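Local coordinates for probable fumarate reductase Ifc3 (Shewanella frigidimarina, PDB 1QO8), which catalyses the essentially unidirectional reduction of fumarate to succinate in vitro, using one FAD and four covalently bound c-type hemes per subunit, at residues V505-N508 against S512-D515; L276-D281 against K345-S350; T449-A454 against Y489-V494; I369-T374 against L433-K438. All coordinates share one frame; numbering follows the deposited sequence.

The four contacts form two pairs on opposite sides of the chain's centre. Interactions 1 and 2 have centres about 12 Å apart and are joined directly: Ser350 N bonds to Leu514 O (2.9 Å). Interactions 3 and 4, with centres about 13 Å apart, meet where Tyr437 N bonds to Ala491 O (2.7 Å) as neighbouring strands of one sheet. Between the pairs the centres are 39 to 52 Å apart. Interaction 4 comes nearest to the redox chemistry: it touches a heme, the side chain of Ile369 is about 7 Å from FAD, and it holds probable fumarate-binding residues. Leu276 of interaction 2 is about 9 Å from FAD, and Val505 of interaction 1 about 11 Å.

Interaction 1: V505-N508 against S512-D515; sequences VAIN and SVLD
The backbones of 505-508 and 512-515 run antiparallel in a hairpin-like turn held by a single bridge, Ile507 facing Val513 as a non-hydrogen-bonded pair whose CA atoms are 4.6 Å apart. Backbone bonds flank this pair: Leu514 N gives to Ala506 O (2.9 Å), and Asn508 N gives to Ser512 O (3.0 Å). The same two oxygens receive CA-H...O contacts from Val513 and Ile507, so each is approached twice from the opposite arm.

The side chains divide between two faces. On one, Val513 CG2 packs against Val505 CG1 and Ile507 CD1, the three methyls forming a triangle; the two valines cross at about a right angle, with their methyls 3.8 Å apart. These three residues also pack on Ala526 of strand 524-526, which ties the turn to the edge of the parallel sheet of the FAD-binding domain. On the other face Leu514 leans over the facing arm: CD1 lies 3.6 Å from Ile507 O and also meets Ala506 CB, while CD2 lies near Asn508 CB. Ser350 bonds to the backbone of Ala506 beside this face.

The turn is closed by a side chain. Asn508 has CG between its backbone N and carbonyl carbon (chi1 82°), which swings the amide toward the other arm, and its ND2 is held by Thr510 OG1. The amide oxygen OD1 then takes the N-H of Ser512 at 2.6 Å, with an N-H...O angle of 148°.

Interaction 2: L276-D281 against K345-S350; sequences LVVNDD and KEIGAS
At the Schellman motif that ends helix 339-346, Ile347 projects onto Leu276 and Val278, residues of strand 271-278, which is outermost in its four-stranded sheet within this chain. Gly348, with positive phi, makes the turn, its N bonded to Lys345 O (3.0 Å). The contact proper is small and apolar. Ile347 holds CG1 between its backbone N and carbonyl carbon (chi1 62°). Its side chain crosses that of Leu276 at about a right angle, CD1 to CD1 4.1 Å, while Val278 CG2 meets Ile347 CG2 (4.1 Å) and lies close to CD1 as well. Cut back to alanine, Ile347 would probably leave the methyls of Leu276 and Val278 without their partner. A water adds a polar link beside the methyls, accepting from Leu276 N (3.0 Å) and reaching Glu346 OE1 in a weak bond. The second subunit lies alongside: Lys345 NZ bonds to Tyr320 O of that chain, and Asp280 O receives NZ of Lys406 of the second subunit. Within the chain, Leu276 goes on to Met343 of the helix and to Val304 and Leu306 of strand 303-306, so it fills the space between the helix and two sheets.

Interaction 3: T449-A454 against Y489-V494; sequences TGMKVA and YYAVKV
Three methyl groups make the close part of this contact: Thr449 CG2 and Met451 CE come down together on Ala491 CB, at 4.2 Å and 4.4 Å. The two are also neighbours of each other, with Thr449 CG2 4.2 Å from Met451 CE, so the three form a compact triangle over the strand. Thr449 sorts its branches by polarity. OG1 lies between the backbone N and the carbonyl carbon (chi1 58°) and turns back into the preceding helix, where it bonds to Leu445 O and Ala446 O, leaving CG2 to face the strand. In Met451, chi2 (178°) carries SD toward the strand, and the turn about chi3 (-132°) puts CE near Ala491 CB.

The segment 449-454 links helix 442-448 to helix 453-469. Gly450, at positive phi, completes a Schellman motif ending the first, and Lys452 takes the N-cap position of the second. Beneath it, strand 489-505 is a central strand of the mixed sheet, bonded antiparallel to 437-439 at Ala491 and to 412-417 at Val492. Trp413 and Ile415 of strand 412-417 also touch Met451, while Tyr437 and Trp413 both touch Thr449.

Away from Ala491 the contact soon thins. Only 67 Å² is buried between the segments, counting both sides; Gly450 and Lys452 face solvent, and the linker climbs away from the sheet until Val453 starts the next helix.

Interaction 4: I369-T374 against L433-K438; sequences ILISET and LEMLYK. With HEM (protoporphyrin IX containing Fe), chain C.
Ile369 and Leu433 meet on one face of the heme, over the outer edges of neighbouring pyrrole rings: Leu433 CD2 stands 3.6 Å from HEM C3A, and Ile369 CG1 is 3.8 Å from HEM C2D. At the edge, the propionate on the second ring passes beside the isoleucine, whose CD1 is 3.6 Å from HEM CBD. Neither segment touches the other face. The two side chains cross at about a right angle, with Ile369 CD1 3.8 Å from Leu433 CD1. Ile369 also packs on His83, an axial ligand of heme c 4. With a glycine in place of Ile369, a gap is likely to open between Leu433 and the propionate, leaving that chain freer to turn.

Leu433 follows helix 425-432, which ends in a Schellman motif with Glu434, at positive phi, as its C-prime residue. This turn brings Met435 back toward the loop. Bent at chi3 (75°), Met435 directs CE toward Ile371 CD1 (3.9 Å), the two side chains meeting tip to tip, and toward Ile369 CG2 (4.1 Å).

Further along the loop, Ser372 and Glu373 probably bind fumarate, as in relatives. Ser372 OG makes a capping bond with Thr374 N (3.2 Å, N-H...O 158°) at the turn leading into helix 374-377, while Glu373 forms a salt bridge to Arg397, the probable proton donor. Ile371 O accepts from Thr362 OG1 and, weakly, from His360 NE2.

Interaction 1: V505-N508 against S512-D515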
loop_
_atom_site.group_PDB
_atom_site.type_symbol
_atom_site.label_atom_id
_atom_site.label_comp_id
_atom_site.label_asym_id
_atom_site.label_seq_id
_atom_site.Cartn_x
_atom_site.Cartn_y
_atom_site.Cartn_z
ATOM N N VAL A 505 10.565 -1.323 -0.116
ATOM C CA VAL A 505 10.862 -2.644 0.530
ATOM C C VAL A 505 11.321 -2.365 1.920
ATOM O O VAL A 505 12.144 -1.461 2.157
ATOM C CB VAL A 505 11.865 -3.159 -0.497
ATOM C CG1 VAL A 505 13.324 -3.294 -0.061
ATOM C CG2 VAL A 505 11.259 -4.172 -1.402
ATOM N N ALA A 506 10.821 -3.085 2.930
ATOM C CA ALA A 506 11.385 -2.941 4.260
ATOM C C ALA A 506 12.778 -3.552 4.372
ATOM O O ALA A 506 13.132 -4.661 3.951
ATOM C CB ALA A 506 10.492 -3.597 5.324
ATOM N N ILE A 507 13.534 -2.842 5.168
ATOM C CA ILE A 507 14.964 -3.138 5.381
ATOM C C ILE A 507 15.338 -3.072 6.833
ATOM O O ILE A 507 14.636 -2.327 7.540
ATOM C CB ILE A 507 15.656 -2.151 4.429
ATOM C CG1 ILE A 507 16.307 -3.062 3.375
ATOM C CG2 ILE A 507 16.601 -1.102 4.938
ATOM C CD1 ILE A 507 15.961 -2.690 1.985
ATOM N N ASN A 508 16.359 -3.833 7.254
ATOM C CA ASN A 508 16.983 -3.576 8.545
ATOM C C ASN A 508 18.198 -2.688 8.361
ATOM O O ASN A 508 18.621 -2.301 7.272
ATOM C CB ASN A 508 17.434 -4.913 9.193
ATOM C CG ASN A 508 18.765 -5.332 8.607
ATOM O OD1 ASN A 508 19.092 -5.639 7.468
ATOM N ND2 ASN A 508 19.756 -5.206 9.543
ATOM N N SER A 512 19.308 -5.984 4.902
ATOM C CA SER A 512 18.539 -7.149 4.496
ATOM C C SER A 512 17.102 -6.688 4.200
ATOM O O SER A 512 16.625 -5.902 5.041
ATOM C CB SER A 512 18.406 -8.139 5.680
ATOM O OG SER A 512 19.587 -8.927 5.733
ATOM N N VAL A 513 16.506 -7.233 3.141
ATOM C CA VAL A 513 15.058 -7.085 3.034
ATOM C C VAL A 513 14.344 -7.995 4.039
ATOM O O VAL A 513 14.732 -9.141 4.255
ATOM C CB VAL A 513 14.649 -7.408 1.589
ATOM C CG1 VAL A 513 13.145 -7.284 1.404
ATOM C CG2 VAL A 513 15.357 -6.422 0.615
ATOM N N LEU A 514 13.274 -7.498 4.659
ATOM C CA LEU A 514 12.505 -8.238 5.638
ATOM C C LEU A 514 11.252 -8.888 5.050
ATOM O O LEU A 514 10.675 -8.455 4.061
ATOM C CB LEU A 514 12.087 -7.263 6.764
ATOM C CG LEU A 514 13.240 -6.363 7.216
ATOM C CD1 LEU A 514 12.781 -5.359 8.261
ATOM C CD2 LEU A 514 14.408 -7.236 7.729
ATOM N N ASP A 515 10.865 -10.008 5.672
ATOM C CA ASP A 515 9.671 -10.773 5.329
ATOM C C ASP A 515 8.517 -10.252 6.149
ATOM O O ASP A 515 8.643 -9.212 6.761
ATOM C CB ASP A 515 9.843 -12.296 5.592
ATOM C CG ASP A 515 10.148 -12.565 7.070
ATOM O OD1 ASP A 515 9.877 -11.816 8.023
ATOM O OD2 ASP A 515 10.811 -13.590 7.328
#

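Interaction 2: L276-D281 against K345-S350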
loop_
_atom_site.group_PDB
_atom_site.type_symbol
_atom_site.label_atom_id
_atom_site.label_comp_id
_atom_site.label_asym_id
_atom_site.label_seq_id
_atom_site.Cartn_x
_atom_site.Cartn_y
_atom_site.Cartn_z
ATOM N N LEU A 276 12.481 -13.028 -8.568
ATOM C CA LEU A 276 13.491 -13.523 -7.641
ATOM C C LEU A 276 13.142 -15.023 -7.422
ATOM O O LEU A 276 11.956 -15.366 -7.277
ATOM C CB LEU A 276 13.438 -12.786 -6.308
ATOM C CG LEU A 276 13.622 -11.244 -6.351
ATOM C CD1 LEU A 276 13.097 -10.587 -5.078
ATOM C CD2 LEU A 276 15.079 -10.866 -6.564
ATOM N N VAL A 277 14.149 -15.860 -7.382
ATOM C CA VAL A 277 13.896 -17.323 -7.344
ATOM C C VAL A 277 14.144 -17.704 -5.895
ATOM O O VAL A 277 15.200 -17.436 -5.332
ATOM C CB VAL A 277 14.858 -18.110 -8.241
ATOM C CG1 VAL A 277 14.532 -19.648 -8.259
ATOM C CG2 VAL A 277 14.809 -17.516 -9.638
ATOM N N VAL A 278 13.128 -18.269 -5.264
ATOM C CA VAL A 278 13.329 -18.709 -3.860
ATOM C C VAL A 278 13.364 -20.239 -3.817
ATOM O O VAL A 278 12.632 -20.869 -4.597
ATOM C CB VAL A 278 12.160 -18.126 -3.052
ATOM C CG1 VAL A 278 12.036 -18.715 -1.656
ATOM C CG2 VAL A 278 12.324 -16.595 -2.992
ATOM N N ASN A 279 14.189 -20.857 -2.985
ATOM C CA ASN A 279 14.244 -22.338 -2.941
ATOM C C ASN A 279 13.092 -22.825 -2.055
ATOM O O ASN A 279 12.143 -22.052 -1.789
ATOM C CB ASN A 279 15.595 -22.817 -2.431
ATOM C CG ASN A 279 15.871 -22.387 -1.011
ATOM O OD1 ASN A 279 15.041 -21.858 -0.297
ATOM N ND2 ASN A 279 17.087 -22.558 -0.469
ATOM N N ASP A 280 13.172 -24.047 -1.512
ATOM C CA ASP A 280 12.137 -24.447 -0.558
ATOM C C ASP A 280 12.383 -24.045 0.881
ATOM O O ASP A 280 11.409 -24.107 1.649
ATOM C CB ASP A 280 11.829 -25.954 -0.632
ATOM C CG ASP A 280 10.471 -26.110 -1.310
ATOM O OD1 ASP A 280 10.445 -25.988 -2.563
ATOM O OD2 ASP A 280 9.447 -26.324 -0.599
ATOM N N ASP A 281 13.545 -23.576 1.322
ATOM C CA ASP A 281 13.608 -23.035 2.685
ATOM C C ASP A 281 13.468 -21.521 2.693
ATOM O O ASP A 281 14.136 -20.848 3.472
ATOM C CB ASP A 281 14.860 -23.473 3.468
ATOM C CG ASP A 281 14.733 -23.308 4.967
ATOM O OD1 ASP A 281 13.872 -22.518 5.441
ATOM O OD2 ASP A 281 15.445 -23.946 5.772
ATOM N N LYS A 345 7.582 -7.970 -3.200
ATOM C CA LYS A 345 6.248 -8.147 -2.699
ATOM C C LYS A 345 5.707 -9.557 -3.029
ATOM O O LYS A 345 5.197 -10.257 -2.189
ATOM C CB LYS A 345 5.314 -7.103 -3.342
ATOM C CG LYS A 345 4.019 -7.017 -2.516
ATOM C CD LYS A 345 2.852 -6.316 -3.197
ATOM C CE LYS A 345 2.881 -6.165 -4.695
ATOM N NZ LYS A 345 1.770 -5.346 -5.305
ATOM N N GLU A 346 5.889 -9.981 -4.251
ATOM C CA GLU A 346 5.497 -11.243 -4.836
ATOM C C GLU A 346 6.110 -12.427 -4.077
ATOM O O GLU A 346 5.455 -13.458 -4.074
ATOM C CB GLU A 346 5.914 -11.220 -6.299
ATOM C CG GLU A 346 5.480 -12.332 -7.202
ATOM C CD GLU A 346 6.219 -12.510 -8.498
ATOM O OE1 GLU A 346 6.843 -11.585 -9.087
ATOM O OE2 GLU A 346 6.202 -13.709 -8.960
ATOM N N ILE A 347 7.284 -12.383 -3.464
ATOM C CA ILE A 347 7.789 -13.475 -2.687
ATOM C C ILE A 347 7.574 -13.288 -1.201
ATOM O O ILE A 347 8.098 -14.134 -0.480
ATOM C CB ILE A 347 9.283 -13.789 -2.988
ATOM C CG1 ILE A 347 10.101 -12.568 -2.626
ATOM C CG2 ILE A 347 9.418 -14.164 -4.457
ATOM C CD1 ILE A 347 11.431 -12.670 -1.954
ATOM N N GLY A 348 6.868 -12.279 -0.705
ATOM C CA GLY A 348 6.558 -12.136 0.704
ATOM C C GLY A 348 7.369 -11.126 1.470
ATOM O O GLY A 348 7.357 -11.183 2.732
ATOM N N ALA A 349 8.153 -10.284 0.739
ATOM C CA ALA A 349 8.836 -9.207 1.501
ATOM C C ALA A 349 7.759 -8.275 2.077
ATOM O O ALA A 349 6.671 -8.128 1.499
ATOM C CB ALA A 349 9.771 -8.370 0.624
ATOM N N SER A 350 7.945 -7.770 3.261
ATOM C CA SER A 350 7.209 -6.585 3.691
ATOM C C SER A 350 7.746 -5.262 3.117
ATOM O O SER A 350 8.876 -5.262 2.639
ATOM C CB SER A 350 7.260 -6.520 5.199
ATOM O OG SER A 350 8.522 -6.475 5.809
HETATM O O HOH W 1 9.829 -12.076 -7.586
#

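Interaction 3: T449-A454 against Y489-V494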
loop_
_atom_site.group_PDB
_atom_site.type_symbol
_atom_site.label_atom_id
_atom_site.label_comp_id
_atom_site.label_asym_id
_atom_site.label_seq_id
_atom_site.Cartn_x
_atom_site.Cartn_y
_atom_site.Cartn_z
ATOM N N THR A 449 0.697 29.289 -27.752
ATOM C CA THR A 449 0.394 28.326 -26.668
ATOM C C THR A 449 -1.012 27.856 -26.642
ATOM O O THR A 449 -1.465 27.237 -25.657
ATOM C CB THR A 449 0.714 29.085 -25.337
ATOM O OG1 THR A 449 -0.107 30.258 -25.348
ATOM C CG2 THR A 449 2.181 29.471 -25.348
ATOM N N GLY A 450 -1.860 28.228 -27.600
ATOM C CA GLY A 450 -3.295 27.944 -27.469
ATOM C C GLY A 450 -4.015 28.599 -26.312
ATOM O O GLY A 450 -5.100 28.112 -25.887
ATOM N N MET A 451 -3.597 29.749 -25.759
ATOM C CA MET A 451 -4.484 30.446 -24.809
ATOM C C MET A 451 -5.520 31.264 -25.574
ATOM O O MET A 451 -5.289 31.588 -26.766
ATOM C CB MET A 451 -3.623 31.330 -23.889
ATOM C CG MET A 451 -2.665 30.530 -22.998
ATOM S SD MET A 451 -1.662 31.640 -22.006
ATOM C CE MET A 451 0.003 31.112 -22.138
ATOM N N LYS A 452 -6.591 31.659 -24.931
ATOM C CA LYS A 452 -7.537 32.644 -25.528
ATOM C C LYS A 452 -6.858 34.007 -25.584
ATOM O O LYS A 452 -6.406 34.496 -24.540
ATOM C CB LYS A 452 -8.795 32.733 -24.684
ATOM C CG LYS A 452 -9.548 31.395 -24.543
ATOM C CD LYS A 452 -10.987 31.667 -24.143
ATOM C CE LYS A 452 -11.784 30.451 -23.684
ATOM N NZ LYS A 452 -12.983 30.731 -22.834
ATOM N N VAL A 453 -6.780 34.645 -26.714
ATOM C CA VAL A 453 -6.263 35.986 -26.903
ATOM C C VAL A 453 -6.879 36.991 -25.944
ATOM O O VAL A 453 -6.195 37.690 -25.223
ATOM C CB VAL A 453 -6.523 36.430 -28.365
ATOM C CG1 VAL A 453 -6.178 37.915 -28.510
ATOM C CG2 VAL A 453 -5.666 35.596 -29.316
ATOM N N ALA A 454 -8.198 37.015 -25.815
ATOM C CA ALA A 454 -8.867 37.966 -24.909
ATOM C C ALA A 454 -8.667 37.684 -23.434
ATOM O O ALA A 454 -8.496 38.530 -22.523
ATOM C CB ALA A 454 -10.332 38.003 -25.353
ATOM N N TYR A 489 7.566 38.056 -25.044
ATOM C CA TYR A 489 6.861 37.427 -23.944
ATOM C C TYR A 489 7.039 35.897 -24.029
ATOM O O TYR A 489 7.169 35.390 -25.129
ATOM C CB TYR A 489 5.375 37.783 -23.946
ATOM C CG TYR A 489 5.193 39.316 -23.911
ATOM C CD1 TYR A 489 5.190 40.031 -25.082
ATOM C CD2 TYR A 489 5.091 39.977 -22.730
ATOM C CE1 TYR A 489 5.053 41.434 -25.022
ATOM C CE2 TYR A 489 4.924 41.350 -22.650
ATOM C CZ TYR A 489 4.908 42.067 -23.832
ATOM O OH TYR A 489 4.783 43.438 -23.741
ATOM N N TYR A 490 7.142 35.240 -22.874
ATOM C CA TYR A 490 7.565 33.856 -22.819
ATOM C C TYR A 490 6.574 32.991 -22.043
ATOM O O TYR A 490 5.951 33.535 -21.132
ATOM C CB TYR A 490 8.874 33.762 -22.023
ATOM C CG TYR A 490 10.030 34.397 -22.773
ATOM C CD1 TYR A 490 10.793 33.722 -23.711
ATOM C CD2 TYR A 490 10.311 35.751 -22.515
ATOM C CE1 TYR A 490 11.833 34.379 -24.377
ATOM C CE2 TYR A 490 11.345 36.410 -23.142
ATOM C CZ TYR A 490 12.098 35.698 -24.063
ATOM O OH TYR A 490 13.121 36.370 -24.687
ATOM N N ALA A 491 6.555 31.684 -22.364
ATOM C CA ALA A 491 5.828 30.746 -21.493
ATOM C C ALA A 491 6.475 29.343 -21.451
ATOM O O ALA A 491 6.975 28.863 -22.480
ATOM C CB ALA A 491 4.417 30.563 -22.013
ATOM N N VAL A 492 6.332 28.680 -20.293
ATOM C CA VAL A 492 6.751 27.313 -20.177
ATOM C C VAL A 492 5.540 26.449 -19.696
ATOM O O VAL A 492 4.872 26.887 -18.742
ATOM C CB VAL A 492 7.642 26.872 -19.030
ATOM C CG1 VAL A 492 8.572 25.739 -19.475
ATOM C CG2 VAL A 492 8.188 27.955 -18.166
ATOM N N LYS A 493 5.363 25.287 -20.320
ATOM C CA LYS A 493 4.214 24.465 -19.912
ATOM C C LYS A 493 4.537 23.548 -18.754
ATOM O O LYS A 493 5.591 22.910 -18.783
ATOM C CB LYS A 493 3.725 23.687 -21.135
ATOM C CG LYS A 493 2.412 22.917 -20.917
ATOM C CD LYS A 493 2.141 22.322 -22.329
ATOM C CE LYS A 493 0.781 21.800 -22.580
ATOM N NZ LYS A 493 0.741 21.231 -24.013
ATOM N N VAL A 494 3.798 23.612 -17.620
ATOM C CA VAL A 494 4.161 22.799 -16.439
ATOM C C VAL A 494 3.011 22.060 -15.820
ATOM O O VAL A 494 1.858 22.300 -16.126
ATOM C CB VAL A 494 4.774 23.673 -15.338
ATOM C CG1 VAL A 494 5.933 24.484 -15.929
ATOM C CG2 VAL A 494 3.703 24.659 -14.780
#

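Interaction 4: I369-T374 against L433-K438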
loop_
_atom_site.group_PDB
_atom_site.type_symbol
_atom_site.label_atom_id
_atom_site.label_comp_id
_atom_site.label_asym_id
_atom_site.label_seq_id
_atom_site.Cartn_x
_atom_site.Cartn_y
_atom_site.Cartn_z
ATOM N N ILE A 369 11.584 18.489 -16.907
ATOM C CA ILE A 369 12.612 18.975 -15.976
ATOM C C ILE A 369 11.889 19.887 -14.961
ATOM O O ILE A 369 10.879 20.483 -15.363
ATOM C CB ILE A 369 13.493 19.781 -16.963
ATOM C CG1 ILE A 369 14.542 18.830 -17.557
ATOM C CG2 ILE A 369 14.058 21.071 -16.390
ATOM C CD1 ILE A 369 15.313 19.481 -18.681
ATOM N N LEU A 370 12.330 20.009 -13.761
ATOM C CA LEU A 370 11.854 20.834 -12.688
ATOM C C LEU A 370 11.863 22.333 -13.129
ATOM O O LEU A 370 12.911 22.776 -13.637
ATOM C CB LEU A 370 12.697 20.680 -11.430
ATOM C CG LEU A 370 12.839 19.368 -10.642
ATOM C CD1 LEU A 370 12.930 19.604 -9.119
ATOM C CD2 LEU A 370 11.757 18.329 -10.818
ATOM N N ILE A 371 10.741 22.997 -13.201
ATOM C CA ILE A 371 10.792 24.501 -13.245
ATOM C C ILE A 371 10.801 24.962 -11.806
ATOM O O ILE A 371 9.892 24.718 -11.026
ATOM C CB ILE A 371 9.694 25.059 -14.131
ATOM C CG1 ILE A 371 10.027 24.644 -15.583
ATOM C CG2 ILE A 371 9.718 26.610 -14.110
ATOM C CD1 ILE A 371 9.098 23.548 -16.002
ATOM N N SER A 372 11.938 25.486 -11.373
ATOM C CA SER A 372 12.158 26.000 -10.076
ATOM C C SER A 372 11.066 27.017 -9.634
ATOM O O SER A 372 10.584 27.866 -10.386
ATOM C CB SER A 372 13.504 26.780 -10.067
ATOM O OG SER A 372 13.636 27.208 -8.720
ATOM N N GLU A 373 10.682 26.907 -8.394
ATOM C CA GLU A 373 9.706 27.849 -7.754
ATOM C C GLU A 373 10.260 29.252 -7.743
ATOM O O GLU A 373 9.476 30.207 -7.879
ATOM C CB GLU A 373 9.330 27.273 -6.396
ATOM C CG GLU A 373 10.423 27.479 -5.350
ATOM C CD GLU A 373 10.064 26.694 -4.094
ATOM O OE1 GLU A 373 9.008 25.993 -4.104
ATOM O OE2 GLU A 373 10.760 26.724 -3.081
ATOM N N THR A 374 11.583 29.457 -7.868
ATOM C CA THR A 374 12.181 30.774 -7.963
ATOM C C THR A 374 11.813 31.472 -9.267
ATOM O O THR A 374 11.942 32.734 -9.295
ATOM C CB THR A 374 13.694 30.787 -7.758
ATOM O OG1 THR A 374 14.387 30.308 -8.908
ATOM C CG2 THR A 374 14.145 29.961 -6.563
ATOM N N LEU A 433 17.259 24.883 -23.672
ATOM C CA LEU A 433 16.586 23.601 -23.733
ATOM C C LEU A 433 15.351 23.584 -24.563
ATOM O O LEU A 433 14.640 22.562 -24.546
ATOM C CB LEU A 433 16.316 23.056 -22.313
ATOM C CG LEU A 433 17.617 22.879 -21.537
ATOM C CD1 LEU A 433 17.368 22.329 -20.118
ATOM C CD2 LEU A 433 18.597 21.952 -22.291
ATOM N N GLU A 434 15.048 24.658 -25.269
ATOM C CA GLU A 434 13.864 24.839 -26.058
ATOM C C GLU A 434 12.590 24.603 -25.260
ATOM O O GLU A 434 11.534 24.320 -25.850
ATOM C CB GLU A 434 13.891 23.935 -27.340
ATOM C CG GLU A 434 15.162 24.121 -28.182
ATOM C CD GLU A 434 15.229 23.130 -29.345
ATOM O OE1 GLU A 434 14.316 22.401 -29.774
ATOM O OE2 GLU A 434 16.252 23.063 -30.010
ATOM N N MET A 435 12.567 24.982 -23.987
ATOM C CA MET A 435 11.297 24.872 -23.233
ATOM C C MET A 435 10.357 26.064 -23.297
ATOM O O MET A 435 9.139 26.010 -22.965
ATOM C CB MET A 435 11.756 24.591 -21.786
ATOM C CG MET A 435 12.297 23.113 -21.717
ATOM S SD MET A 435 13.042 23.039 -20.032
ATOM C CE MET A 435 11.534 22.941 -19.022
ATOM N N LEU A 436 10.901 27.196 -23.776
ATOM C CA LEU A 436 10.025 28.415 -23.753
ATOM C C LEU A 436 9.308 28.629 -25.053
ATOM O O LEU A 436 9.987 28.737 -26.113
ATOM C CB LEU A 436 10.921 29.644 -23.531
ATOM C CG LEU A 436 11.759 29.608 -22.260
ATOM C CD1 LEU A 436 12.343 30.994 -22.086
ATOM C CD2 LEU A 436 10.913 29.034 -21.090
ATOM N N TYR A 437 7.997 28.803 -25.026
ATOM C CA TYR A 437 7.275 29.419 -26.126
ATOM C C TYR A 437 7.489 30.941 -26.090
ATOM O O TYR A 437 7.699 31.471 -24.988
ATOM C CB TYR A 437 5.773 29.168 -25.950
ATOM C CG TYR A 437 5.394 27.707 -26.209
ATOM C CD1 TYR A 437 5.753 26.687 -25.366
ATOM C CD2 TYR A 437 4.622 27.412 -27.337
ATOM C CE1 TYR A 437 5.376 25.364 -25.599
ATOM C CE2 TYR A 437 4.240 26.099 -27.615
ATOM C CZ TYR A 437 4.632 25.103 -26.755
ATOM O OH TYR A 437 4.233 23.808 -27.059
ATOM N N LYS A 438 7.412 31.627 -27.228
ATOM C CA LYS A 438 7.658 33.070 -27.140
ATOM C C LYS A 438 6.884 33.826 -28.197
ATOM O O LYS A 438 6.422 33.197 -29.123
ATOM C CB LYS A 438 9.108 33.468 -27.214
ATOM C CG LYS A 438 9.889 32.999 -28.401
ATOM C CD LYS A 438 11.400 33.177 -28.131
ATOM C CE LYS A 438 11.856 32.167 -27.074
ATOM N NZ LYS A 438 13.210 31.602 -27.372
HETATM C CHA HEM C . 19.906 18.930 -18.534
HETATM C CHB HEM C . 20.934 17.923 -23.171
HETATM C CHC HEM C . 19.326 13.456 -22.279
HETATM C CHD HEM C . 17.268 14.925 -18.140
HETATM C C1A HEM C . 20.392 19.075 -19.806
HETATM C C2A HEM C . 21.170 20.159 -20.381
HETATM C C3A HEM C . 21.456 19.875 -21.644
HETATM C C4A HEM C . 20.828 18.583 -21.936
HETATM C CMA HEM C . 22.215 20.681 -22.725
HETATM C CAA HEM C . 21.525 21.471 -19.609
HETATM C CBA HEM C . 22.927 21.448 -18.970
HETATM C CGA HEM C . 22.939 20.499 -17.795
HETATM O O1A HEM C . 23.741 19.514 -17.921
HETATM O O2A HEM C . 22.183 20.724 -16.798
HETATM C C1B HEM C . 20.750 16.549 -23.265
HETATM C C2B HEM C . 21.214 15.692 -24.348
HETATM C C3B HEM C . 20.798 14.472 -24.066
HETATM C C4B HEM C . 20.041 14.484 -22.843
HETATM C CMB HEM C . 22.065 16.232 -25.486
HETATM C CAB HEM C . 21.103 13.086 -24.782
HETATM C CBB HEM C . 22.192 12.934 -25.541
HETATM C C1C HEM C . 18.549 13.453 -21.145
HETATM C C2C HEM C . 17.835 12.332 -20.545
HETATM C C3C HEM C . 17.311 12.745 -19.395
HETATM C C4C HEM C . 17.667 14.131 -19.215
HETATM C CMC HEM C . 17.761 10.974 -21.253
HETATM C CAC HEM C . 16.495 11.983 -18.288
HETATM C CBC HEM C . 16.739 10.716 -17.967
HETATM C C1D HEM C . 17.843 16.138 -17.863
HETATM C C2D HEM C . 17.633 16.899 -16.614
HETATM C C3D HEM C . 18.370 17.991 -16.724
HETATM C C4D HEM C . 19.054 17.983 -18.002
HETATM C CMD HEM C . 16.710 16.423 -15.473
HETATM C CAD HEM C . 18.512 19.170 -15.695
HETATM C CBD HEM C . 17.738 20.389 -16.132
HETATM C CGD HEM C . 17.819 21.671 -15.264
HETATM O O1D HEM C . 17.788 21.582 -14.022
HETATM O O2D HEM C . 17.905 22.779 -15.831
HETATM N NA HEM C . 20.267 18.095 -20.787
HETATM N NB HEM C . 20.011 15.789 -22.383
HETATM N NC HEM C . 18.428 14.534 -20.297
HETATM N ND HEM C . 18.699 16.818 -18.683
HETATM FE FE HEM C . 19.425 16.271 -20.507
#